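PDB 7D7P: phosphodiesterase from Salpingoeca rosetta, which belongs to the cyclic nucleotide phosphodiesterase family of the HD superfamily, an all-helical fold that binds zinc and magnesium ions. Local coordinates for residues A39-L51 with V69-Q82. Sequence-based numbering, arbitrary orientation.
Sequences AAMDAEKLAASSL and VCVRVFQELHVIEQ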
ATOM      1  N   ALA A  39     -14.764  30.148 -18.591  1.00 35.53           N
ATOM      2  CA  ALA A  39     -15.198  29.572 -19.855  1.00 38.54           C
ATOM      3  C   ALA A  39     -16.704  29.332 -19.852  1.00 46.80           C
ATOM      4  O   ALA A  39     -17.325  29.140 -18.803  1.00 44.43           O
ATOM      5  CB  ALA A  39     -14.458  28.263 -20.130  1.00 29.90           C
ATOM      6  N   ALA A  40     -17.290  29.348 -21.048  1.00 45.77           N
ATOM      7  CA  ALA A  40     -18.728  29.150 -21.214  1.00 53.61           C
ATOM      8  C   ALA A  40     -19.019  27.654 -21.169  1.00 49.41           C
ATOM      9  O   ALA A  40     -19.052  26.971 -22.194  1.00 43.41           O
ATOM     10  CB  ALA A  40     -19.211  29.777 -22.516  1.00 40.39           C
ATOM     11  N   MET A  41     -19.227  27.136 -19.959  1.00 39.41           N
ATOM     12  CA  MET A  41     -19.527  25.727 -19.764  1.00 50.09           C
ATOM     13  C   MET A  41     -20.564  25.570 -18.664  1.00 52.63           C
ATOM     14  O   MET A  41     -20.488  26.236 -17.628  1.00 57.42           O
ATOM     15  CB  MET A  41     -18.276  24.917 -19.389  1.00 48.68           C
ATOM     16  CG  MET A  41     -17.124  25.017 -20.372  1.00 51.28           C
ATOM     17  SD  MET A  41     -15.526  24.690 -19.597  1.00 52.00           S
ATOM     18  CE  MET A  41     -15.732  22.993 -19.061  1.00 35.64           C
ATOM     19  N   ASP A  42     -21.532  24.687 -18.898  1.00 50.63           N
ATOM     20  CA  ASP A  42     -22.430  24.196 -17.858  1.00 47.00           C
ATOM     21  C   ASP A  42     -22.228  22.691 -17.769  1.00 35.23           C
ATOM     22  O   ASP A  42     -22.595  21.955 -18.693  1.00 35.97           O
ATOM     23  CB  ASP A  42     -23.888  24.542 -18.149  1.00 45.33           C
ATOM     24  CG  ASP A  42     -24.823  24.061 -17.057  1.00 56.30           C
ATOM     25  OD1 ASP A  42     -24.740  24.592 -15.928  1.00 70.17           O
ATOM     26  OD2 ASP A  42     -25.632  23.148 -17.322  1.00 50.84           O
ATOM     27  N   ALA A  43     -21.652  22.241 -16.650  1.00 34.44           N
ATOM     28  CA  ALA A  43     -21.214  20.855 -16.529  1.00 36.10           C
ATOM     29  C   ALA A  43     -22.360  19.867 -16.702  1.00 38.65           C
ATOM     30  O   ALA A  43     -22.156  18.772 -17.238  1.00 32.45           O
ATOM     31  CB  ALA A  43     -20.534  20.639 -15.177  1.00 33.25           C
ATOM     32  N   GLU A  44     -23.567  20.228 -16.261  1.00 32.54           N
ATOM     33  CA  GLU A  44     -24.658  19.258 -16.251  1.00 35.07           C
ATOM     34  C   GLU A  44     -25.201  19.017 -17.651  1.00 34.43           C
ATOM     35  O   GLU A  44     -25.584  17.890 -17.988  1.00 34.17           O
ATOM     36  CB  GLU A  44     -25.760  19.724 -15.304  1.00 45.90           C
ATOM     37  CG  GLU A  44     -25.272  19.896 -13.880  1.00 46.18           C
ATOM     38  CD  GLU A  44     -26.382  19.791 -12.863  1.00 64.43           C
ATOM     39  OE1 GLU A  44     -27.523  19.451 -13.245  1.00 54.49           O
ATOM     40  OE2 GLU A  44     -26.106  20.025 -11.667  1.00 68.20           O
ATOM     41  N   LYS A  45     -25.248  20.061 -18.479  1.00 38.78           N
ATOM     42  CA  LYS A  45     -25.580  19.865 -19.885  1.00 37.68           C
ATOM     43  C   LYS A  45     -24.526  19.010 -20.576  1.00 28.77           C
ATOM     44  O   LYS A  45     -24.860  18.112 -21.357  1.00 31.25           O
ATOM     45  CB  LYS A  45     -25.720  21.218 -20.583  1.00 32.61           C
ATOM     46  N   LEU A  46     -23.247  19.265 -20.285  1.00 27.64           N
ATOM     47  CA  LEU A  46     -22.171  18.483 -20.886  1.00 32.85           C
ATOM     48  C   LEU A  46     -22.218  17.030 -20.430  1.00 32.77           C
ATOM     49  O   LEU A  46     -22.022  16.113 -21.237  1.00 31.22           O
ATOM     50  CB  LEU A  46     -20.818  19.109 -20.542  1.00 28.16           C
ATOM     51  CG  LEU A  46     -20.536  20.489 -21.139  1.00 31.62           C
ATOM     52  CD1 LEU A  46     -19.375  21.174 -20.427  1.00 28.78           C
ATOM     53  CD2 LEU A  46     -20.259  20.368 -22.625  1.00 31.41           C
ATOM     54  N   ALA A  47     -22.483  16.801 -19.141  1.00 30.26           N
ATOM     55  CA  ALA A  47     -22.488  15.445 -18.602  1.00 32.31           C
ATOM     56  C   ALA A  47     -23.660  14.615 -19.111  1.00 28.20           C
ATOM     57  O   ALA A  47     -23.634  13.387 -18.974  1.00 29.37           O
ATOM     58  CB  ALA A  47     -22.508  15.491 -17.074  1.00 24.98           C
ATOM     59  N   ALA A  48     -24.680  15.248 -19.687  1.00 31.29           N
ATOM     60  CA  ALA A  48     -25.824  14.516 -20.216  1.00 29.76           C
ATOM     61  C   ALA A  48     -25.584  13.970 -21.617  1.00 30.17           C
ATOM     62  O   ALA A  48     -26.392  13.168 -22.097  1.00 43.58           O
ATOM     63  CB  ALA A  48     -27.064  15.413 -20.220  1.00 37.33           C
ATOM     64  N   SER A  49     -24.504  14.376 -22.277  1.00 34.54           N
ATOM     65  CA  SER A  49     -24.216  13.919 -23.628  1.00 28.34           C
ATOM     66  C   SER A  49     -23.698  12.488 -23.621  1.00 26.16           C
ATOM     67  O   SER A  49     -23.056  12.040 -22.668  1.00 26.56           O
ATOM     68  CB  SER A  49     -23.190  14.840 -24.292  1.00 26.89           C
ATOM     69  OG  SER A  49     -22.516  14.182 -25.352  1.00 23.85           O
ATOM     70  N   SER A  50     -23.978  11.768 -24.713  1.00 24.34           N
ATOM     71  CA  SER A  50     -23.461  10.411 -24.865  1.00 27.82           C
ATOM     72  C   SER A  50     -21.938  10.382 -24.925  1.00 27.76           C
ATOM     73  O   SER A  50     -21.340   9.316 -24.752  1.00 29.04           O
ATOM     74  CB  SER A  50     -24.044   9.760 -26.120  1.00 29.53           C
ATOM     75  OG  SER A  50     -23.684  10.484 -27.286  1.00 28.57           O
ATOM     76  N   LEU A  51     -21.303  11.530 -25.177  1.00 24.90           N
ATOM     77  CA  LEU A  51     -19.850  11.626 -25.133  1.00 26.11           C
ATOM     78  C   LEU A  51     -19.306  11.499 -23.715  1.00 26.97           C
ATOM     79  O   LEU A  51     -18.147  11.106 -23.543  1.00 19.75           O
ATOM     80  CB  LEU A  51     -19.403  12.956 -25.748  1.00 20.87           C
ATOM     81  CG  LEU A  51     -17.906  13.222 -25.922  1.00 25.21           C
ATOM     82  CD1 LEU A  51     -17.322  12.322 -26.998  1.00 24.57           C
ATOM     83  CD2 LEU A  51     -17.658  14.689 -26.252  1.00 28.47           C
ATOM     84  N   VAL A  69     -14.818  11.601 -32.261  1.00 18.26           N
ATOM     85  CA  VAL A  69     -14.695  11.893 -30.834  1.00 20.26           C
ATOM     86  C   VAL A  69     -13.943  13.198 -30.618  1.00 20.70           C
ATOM     87  O   VAL A  69     -14.359  14.047 -29.817  1.00 22.37           O
ATOM     88  CB  VAL A  69     -14.011  10.722 -30.102  1.00 24.44           C
ATOM     89  CG1 VAL A  69     -13.669  11.121 -28.675  1.00 26.27           C
ATOM     90  CG2 VAL A  69     -14.903   9.493 -30.113  1.00 26.09           C
ATOM     91  N   CYS A  70     -12.826  13.384 -31.328  1.00 15.74           N
ATOM     92  CA  CYS A  70     -12.036  14.599 -31.164  1.00 17.84           C
ATOM     93  C   CYS A  70     -12.831  15.831 -31.579  1.00 25.81           C
ATOM     94  O   CYS A  70     -12.816  16.853 -30.884  1.00 20.56           O
ATOM     95  CB  CYS A  70     -10.744  14.497 -31.975  1.00 17.48           C
ATOM     96  SG  CYS A  70      -9.638  13.159 -31.459  1.00 20.10           S
ATOM     97  N   VAL A  71     -13.541  15.747 -32.705  1.00 20.92           N
ATOM     98  CA  VAL A  71     -14.345  16.875 -33.166  1.00 19.64           C
ATOM     99  C   VAL A  71     -15.487  17.148 -32.196  1.00 23.96           C
ATOM    100  O   VAL A  71     -15.815  18.307 -31.912  1.00 24.84           O
ATOM    101  CB  VAL A  71     -14.861  16.609 -34.592  1.00 22.58           C
ATOM    102  CG1 VAL A  71     -15.833  17.701 -35.021  1.00 22.99           C
ATOM    103  CG2 VAL A  71     -13.698  16.503 -35.566  1.00 19.11           C
ATOM    104  N   ARG A  72     -16.112  16.090 -31.670  1.00 25.05           N
ATOM    105  CA  ARG A  72     -17.228  16.273 -30.747  1.00 22.25           C
ATOM    106  C   ARG A  72     -16.781  16.944 -29.455  1.00 21.05           C
ATOM    107  O   ARG A  72     -17.526  17.745 -28.880  1.00 20.11           O
ATOM    108  CB  ARG A  72     -17.892  14.930 -30.445  1.00 25.32           C
ATOM    109  CG  ARG A  72     -18.943  14.517 -31.455  1.00 29.64           C
ATOM    110  CD  ARG A  72     -19.737  13.314 -30.964  1.00 33.35           C
ATOM    111  NE  ARG A  72     -20.587  13.629 -29.817  1.00 28.49           N
ATOM    112  CZ  ARG A  72     -21.333  12.736 -29.173  1.00 35.22           C
ATOM    113  NH1 ARG A  72     -21.333  11.465 -29.556  1.00 37.50           N
ATOM    114  NH2 ARG A  72     -22.079  13.109 -28.142  1.00 36.18           N
ATOM    115  N   VAL A  73     -15.578  16.619 -28.972  1.00 23.81           N
ATOM    116  CA  VAL A  73     -15.064  17.276 -27.772  1.00 17.19           C
ATOM    117  C   VAL A  73     -14.939  18.776 -28.007  1.00 20.09           C
ATOM    118  O   VAL A  73     -15.388  19.590 -27.192  1.00 20.48           O
ATOM    119  CB  VAL A  73     -13.719  16.658 -27.350  1.00 17.45           C
ATOM    120  CG1 VAL A  73     -13.057  17.520 -26.280  1.00 18.48           C
ATOM    121  CG2 VAL A  73     -13.916  15.237 -26.844  1.00 19.05           C
ATOM    122  N   PHE A  74     -14.331  19.161 -29.135  1.00 12.88           N
ATOM    123  CA  PHE A  74     -14.205  20.576 -29.474  1.00 19.77           C
ATOM    124  C   PHE A  74     -15.572  21.226 -29.667  1.00 19.72           C
ATOM    125  O   PHE A  74     -15.795  22.361 -29.232  1.00 14.33           O
ATOM    126  CB  PHE A  74     -13.364  20.738 -30.743  1.00 16.86           C
ATOM    127  CG  PHE A  74     -11.881  20.695 -30.506  1.00 20.17           C
ATOM    128  CD1 PHE A  74     -11.245  19.496 -30.227  1.00 20.85           C
ATOM    129  CD2 PHE A  74     -11.122  21.851 -30.582  1.00 23.44           C
ATOM    130  CE1 PHE A  74      -9.880  19.452 -30.019  1.00 20.66           C
ATOM    131  CE2 PHE A  74      -9.759  21.816 -30.374  1.00 17.31           C
ATOM    132  CZ  PHE A  74      -9.135  20.613 -30.091  1.00 21.44           C
ATOM    133  N   GLN A  75     -16.497  20.523 -30.325  1.00 18.62           N
ATOM    134  CA  GLN A  75     -17.802  21.107 -30.616  1.00 24.34           C
ATOM    135  C   GLN A  75     -18.630  21.279 -29.347  1.00 29.77           C
ATOM    136  O   GLN A  75     -19.186  22.355 -29.099  1.00 23.63           O
ATOM    137  CB  GLN A  75     -18.550  20.244 -31.632  1.00 19.89           C
ATOM    138  N   GLU A  76     -18.718  20.230 -28.525  1.00 21.23           N
ATOM    139  CA  GLU A  76     -19.614  20.276 -27.373  1.00 18.99           C
ATOM    140  C   GLU A  76     -19.094  21.196 -26.273  1.00 26.80           C
ATOM    141  O   GLU A  76     -19.891  21.729 -25.491  1.00 26.35           O
ATOM    142  CB  GLU A  76     -19.850  18.865 -26.839  1.00 24.57           C
ATOM    143  CG  GLU A  76     -20.594  17.977 -27.830  1.00 27.09           C
ATOM    144  CD  GLU A  76     -21.156  16.719 -27.199  1.00 30.71           C
ATOM    145  OE1 GLU A  76     -21.661  15.859 -27.950  1.00 35.15           O
ATOM    146  OE2 GLU A  76     -21.091  16.588 -25.958  1.00 28.09           O
ATOM    147  N   LEU A  77     -17.780  21.402 -26.193  1.00 24.28           N
ATOM    148  CA  LEU A  77     -17.216  22.357 -25.245  1.00 20.04           C
ATOM    149  C   LEU A  77     -17.283  23.795 -25.742  1.00 21.57           C
ATOM    150  O   LEU A  77     -16.822  24.696 -25.032  1.00 22.93           O
ATOM    151  CB  LEU A  77     -15.766  21.990 -24.919  1.00 21.79           C
ATOM    152  CG  LEU A  77     -15.593  20.731 -24.071  1.00 26.86           C
ATOM    153  CD1 LEU A  77     -14.123  20.373 -23.922  1.00 26.92           C
ATOM    154  CD2 LEU A  77     -16.249  20.921 -22.708  1.00 20.00           C
ATOM    155  N   HIS A  78     -17.829  24.020 -26.938  1.00 23.88           N
ATOM    156  CA  HIS A  78     -18.101  25.330 -27.527  1.00 28.60           C
ATOM    157  C   HIS A  78     -16.844  26.094 -27.927  1.00 28.34           C
ATOM    158  O   HIS A  78     -16.930  27.292 -28.222  1.00 20.35           O
ATOM    159  CB  HIS A  78     -18.950  26.205 -26.596  1.00 24.45           C
ATOM    160  CG  HIS A  78     -20.203  25.539 -26.115  1.00 37.80           C
ATOM    161  ND1 HIS A  78     -21.240  25.207 -26.961  1.00 42.05           N
ATOM    162  CD2 HIS A  78     -20.586  25.144 -24.877  1.00 36.70           C
ATOM    163  CE1 HIS A  78     -22.206  24.633 -26.266  1.00 42.49           C
ATOM    164  NE2 HIS A  78     -21.834  24.583 -24.999  1.00 40.98           N
ATOM    165  N   VAL A  79     -15.681  25.439 -27.977  1.00 21.35           N
ATOM    166  CA  VAL A  79     -14.458  26.161 -28.320  1.00 22.34           C
ATOM    167  C   VAL A  79     -14.419  26.495 -29.806  1.00 19.90           C
ATOM    168  O   VAL A  79     -13.777  27.473 -30.211  1.00 17.05           O
ATOM    169  CB  VAL A  79     -13.213  25.363 -27.890  1.00 26.48           C
ATOM    170  CG1 VAL A  79     -13.239  25.111 -26.393  1.00 24.10           C
ATOM    171  CG2 VAL A  79     -13.121  24.053 -28.655  1.00 23.94           C
ATOM    172  N   ILE A  80     -15.095  25.705 -30.641  1.00 17.67           N
ATOM    173  CA  ILE A  80     -15.130  25.992 -32.074  1.00 19.79           C
ATOM    174  C   ILE A  80     -15.814  27.330 -32.330  1.00 23.93           C
ATOM    175  O   ILE A  80     -15.304  28.177 -33.075  1.00 22.79           O
ATOM    176  CB  ILE A  80     -15.824  24.847 -32.836  1.00 22.48           C
ATOM    177  CG1 ILE A  80     -14.967  23.582 -32.788  1.00 22.47           C
ATOM    178  CG2 ILE A  80     -16.105  25.249 -34.277  1.00 20.35           C
ATOM    179  CD1 ILE A  80     -15.559  22.407 -33.542  1.00 17.16           C
ATOM    180  N   GLU A  81     -16.973  27.549 -31.707  1.00 19.36           N
ATOM    181  CA  GLU A  81     -17.690  28.801 -31.926  1.00 25.37           C
ATOM    182  C   GLU A  81     -17.084  29.957 -31.139  1.00 23.88           C
ATOM    183  O   GLU A  81     -17.147  31.104 -31.593  1.00 26.48           O
ATOM    184  CB  GLU A  81     -19.171  28.633 -31.579  1.00 24.89           C
ATOM    185  CG  GLU A  81     -19.462  28.365 -30.117  1.00 29.99           C
ATOM    186  CD  GLU A  81     -20.937  28.117 -29.861  1.00 46.94           C
ATOM    187  OE1 GLU A  81     -21.595  27.503 -30.728  1.00 53.72           O
ATOM    188  OE2 GLU A  81     -21.439  28.537 -28.794  1.00 47.77           O
ATOM    189  N   GLN A  82     -16.477  29.682 -29.981  1.00 18.46           N
ATOM    190  CA  GLN A  82     -15.894  30.755 -29.180  1.00 23.34           C
ATOM    191  C   GLN A  82     -14.663  31.359 -29.846  1.00 25.56           C
ATOM    192  O   GLN A  82     -14.356  32.535 -29.621  1.00 25.31           O
ATOM    193  CB  GLN A  82     -15.535  30.240 -27.784  1.00 24.00           C
ATOM    194  CG  GLN A  82     -16.724  30.094 -26.843  1.00 32.85           C
ATOM    195  CD  GLN A  82     -17.303  31.426 -26.410  1.00 34.99           C
ATOM    196  OE1 GLN A  82     -16.569  32.362 -26.089  1.00 31.07           O
ATOM    197  NE2 GLN A  82     -18.628  31.518 -26.398  1.00 36.06           N
TER
HETATM  198  O   HOH W   1     -22.320  23.743 -21.725  1.00 40.03           O
HETATM  199  O   HOH W   2     -20.321  17.047 -23.488  1.00 18.35           O
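Leu-51, with the most surface buried here, meets Val-69, Arg-72 and Val-73 of helix 63-76 and also comes near Glu-76 OE2. Its CG stands anti to the backbone N (chi1 -175°), which sends the two methyls toward the helix: CD2 packs on Val-73 CG2 at 3.8 Å, the side chains nearly perpendicular, and CD1 reaches Val-69 CG1. Its CB lies over one face of the Arg-72 guanidinium, 3.6 Å above the plane and offset to the rim. Tyr-120 of helix 109-126 also touches both Leu-51 and Val-73.

The guanidinium is fixed by partners in its plane. Arg-72 NE and NH2 approach Glu-76 side-on, both donating to OE1; both bonds belong to a salt bridge between residues one helical turn apart, the shorter running from Arg-72 NH2 to Glu-76 OE1 at 2.8 Å. NH2 also donates to Ser-50 OG at 3.2 Å with an N-H...O angle of 158°. The other carboxylate oxygen, Glu-76 OE2, receives the hydroxyl of Ser-49 on its syn lone pair (OG to OE2, 2.9 Å). That same OG accepts from Leu-51 N, closing an ST turn, while a water bridges OE2 to Leu-46 O.

Farther along, Leu-46 CD1 packs at 3.9 Å on Leu-77 CD2, the side chains again crossing at about a right angle, and Leu-46 CD2 lies 3.2 Å from Glu-76 O.

Segment 39-51 thus joins helix 63-76 and the residue after it through leucine contacts at two levels with a polar network between them. Because Glu-76 engages both Arg-72 and Ser-49, its carboxylate is probably ionised, its charge balanced by Arg-72 and its orientation held by both.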